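Local coordinates for protein haloacid dehalogenase/epoxide hydrolase family (Corynebacterium glutamicum ATCC 13032, PDB 2PR7) that is uncharacterised but belongs to the haloacid dehalogenase-like hydrolases, so is probably a hydrolase, and binds a calcium ion in this crystal, at residues A[63-68]-A[84-89]. Sequence-based numbering, arbitrary orientation.
Sequences KVLLSG and ADAIDL
Lys63 and Ala86 are the residues whose CA atoms come nearest, 6.9 Å apart, where strand 63-66, at one edge of the parallel sheet, passes the C-terminal end of helix 77-86. That helix finishes in a Schellman motif, with Leu89 N bonded to Ala84 O and Asp88 N to Asp85 O; Asp88, with positive phi, takes the C-prime position. Strand alternation turns Lys63 and Leu65 toward the helix, while Val64 points away and touches Ile52 of helix 50-57. Leu65 brings its CD1 branch to 4.2 Å from Ala86 CB, a purely apolar touch. Lys63 lies along the helix terminus: its CG sits 4.1 Å from Ala86 CB and 4.3 Å from Ile87 CG2. Bent at chi2 (-78°) and chi4, the Lys63 chain swings back toward Ala86 O, to which Lys63 NZ makes a weak hydrogen bond of 3.4 Å. Ile87 also packs on Val38 of the neighbouring strand, so the helix end and the turn after it together meet two adjacent strands of this Rossmann-like HAD sheet. A lysine ammonium beside a C-terminal carbonyl probably complements the negative end of the helix dipole, although the long bond suggests a modest contribution beside the methyl and methylene contacts.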
loop_
_atom_site.group_PDB
_atom_site.type_symbol
_atom_site.label_atom_id
_atom_site.label_comp_id
_atom_site.label_asym_id
_atom_site.label_seq_id
_atom_site.Cartn_x
_atom_site.Cartn_y
_atom_site.Cartn_z
ATOM N N LYS A 63 -7.718 0.401 -5.302
ATOM C CA LYS A 63 -8.505 -0.570 -4.582
ATOM C C LYS A 63 -8.216 -0.542 -3.082
ATOM O O LYS A 63 -7.096 -0.314 -2.686
ATOM C CB LYS A 63 -8.176 -1.949 -5.091
ATOM C CG LYS A 63 -8.375 -2.190 -6.580
ATOM C CD LYS A 63 -9.815 -2.404 -6.932
ATOM C CE LYS A 63 -9.934 -2.839 -8.385
ATOM N NZ LYS A 63 -9.028 -2.040 -9.260
ATOM N N VAL A 64 -9.221 -0.895 -2.288
ATOM C CA VAL A 64 -9.084 -1.086 -0.864
ATOM C C VAL A 64 -9.508 -2.523 -0.540
ATOM O O VAL A 64 -10.627 -2.954 -0.894
ATOM C CB VAL A 64 -9.970 -0.058 -0.100
ATOM C CG1 VAL A 64 -10.137 -0.450 1.370
ATOM C CG2 VAL A 64 -9.402 1.376 -0.208
ATOM N N LEU A 65 -8.626 -3.243 0.140
ATOM C CA LEU A 65 -8.873 -4.615 0.591
ATOM C C LEU A 65 -8.730 -4.681 2.115
ATOM O O LEU A 65 -7.717 -4.232 2.663
ATOM C CB LEU A 65 -7.892 -5.637 -0.037
ATOM C CG LEU A 65 -8.033 -5.896 -1.531
ATOM C CD1 LEU A 65 -7.021 -6.990 -1.952
ATOM C CD2 LEU A 65 -9.437 -6.280 -1.886
ATOM N N LEU A 66 -9.727 -5.253 2.808
ATOM C CA LEU A 66 -9.747 -5.302 4.263
ATOM C C LEU A 66 -9.838 -6.756 4.682
ATOM O O LEU A 66 -10.731 -7.501 4.212
ATOM C CB LEU A 66 -10.973 -4.555 4.775
ATOM C CG LEU A 66 -11.005 -3.089 4.297
ATOM C CD1 LEU A 66 -12.350 -2.338 4.375
ATOM C CD2 LEU A 66 -9.901 -2.264 5.018
ATOM N N SER A 67 -8.922 -7.184 5.540
ATOM C CA SER A 67 -8.872 -8.583 5.963
ATOM C C SER A 67 -10.236 -9.138 6.444
ATOM O O SER A 67 -10.557 -10.274 6.149
ATOM C CB SER A 67 -7.842 -8.737 7.063
ATOM O OG SER A 67 -8.189 -7.978 8.207
ATOM N N GLY A 68 -11.019 -8.351 7.178
ATOM C CA GLY A 68 -12.294 -8.832 7.704
ATOM C C GLY A 68 -13.298 -9.181 6.615
ATOM O O GLY A 68 -14.299 -9.842 6.885
ATOM N N ALA A 84 -2.297 -8.158 -5.113
ATOM C CA ALA A 84 -1.670 -8.188 -6.422
ATOM C C ALA A 84 -2.747 -8.452 -7.487
ATOM O O ALA A 84 -2.853 -7.725 -8.506
ATOM C CB ALA A 84 -0.557 -9.238 -6.458
ATOM N N ASP A 85 -3.555 -9.492 -7.259
ATOM C CA ASP A 85 -4.677 -9.813 -8.162
ATOM C C ASP A 85 -5.591 -8.605 -8.413
ATOM O O ASP A 85 -6.019 -8.381 -9.553
ATOM C CB ASP A 85 -5.519 -10.992 -7.615
ATOM C CG ASP A 85 -4.779 -12.341 -7.652
ATOM O OD1 ASP A 85 -3.689 -12.457 -8.245
ATOM O OD2 ASP A 85 -5.300 -13.307 -7.068
ATOM N N ALA A 86 -5.855 -7.810 -7.364
ATOM C CA ALA A 86 -6.791 -6.656 -7.448
ATOM C C ALA A 86 -6.363 -5.600 -8.475
ATOM O O ALA A 86 -7.193 -4.855 -8.997
ATOM C CB ALA A 86 -6.954 -5.984 -6.046
ATOM N N ILE A 87 -5.050 -5.504 -8.721
ATOM C CA ILE A 87 -4.505 -4.550 -9.685
ATOM C C ILE A 87 -3.863 -5.276 -10.870
ATOM O O ILE A 87 -3.080 -4.677 -11.631
ATOM C CB ILE A 87 -3.552 -3.514 -9.018
ATOM C CG1 ILE A 87 -2.395 -4.212 -8.295
ATOM C CG2 ILE A 87 -4.347 -2.651 -8.073
ATOM C CD1 ILE A 87 -1.313 -3.235 -7.775
ATOM N N ASP A 88 -4.223 -6.566 -11.006
ATOM C CA ASP A 88 -3.873 -7.409 -12.151
ATOM C C ASP A 88 -2.364 -7.562 -12.367
ATOM O O ASP A 88 -1.936 -7.533 -13.504
ATOM C CB ASP A 88 -4.544 -6.910 -13.464
ATOM C CG ASP A 88 -6.067 -6.925 -13.395
ATOM O OD1 ASP A 88 -6.670 -7.925 -12.926
ATOM O OD2 ASP A 88 -6.672 -5.911 -13.759
ATOM N N LEU A 89 -1.586 -7.750 -11.290
ATOM C CA LEU A 89 -0.134 -7.899 -11.372
ATOM C C LEU A 89 0.281 -9.168 -10.662
ATOM O O LEU A 89 -0.426 -9.602 -9.754
ATOM C CB LEU A 89 0.555 -6.727 -10.664
ATOM C CG LEU A 89 0.552 -5.375 -11.374
ATOM C CD1 LEU A 89 1.128 -4.289 -10.425
ATOM C CD2 LEU A 89 1.379 -5.451 -12.696
#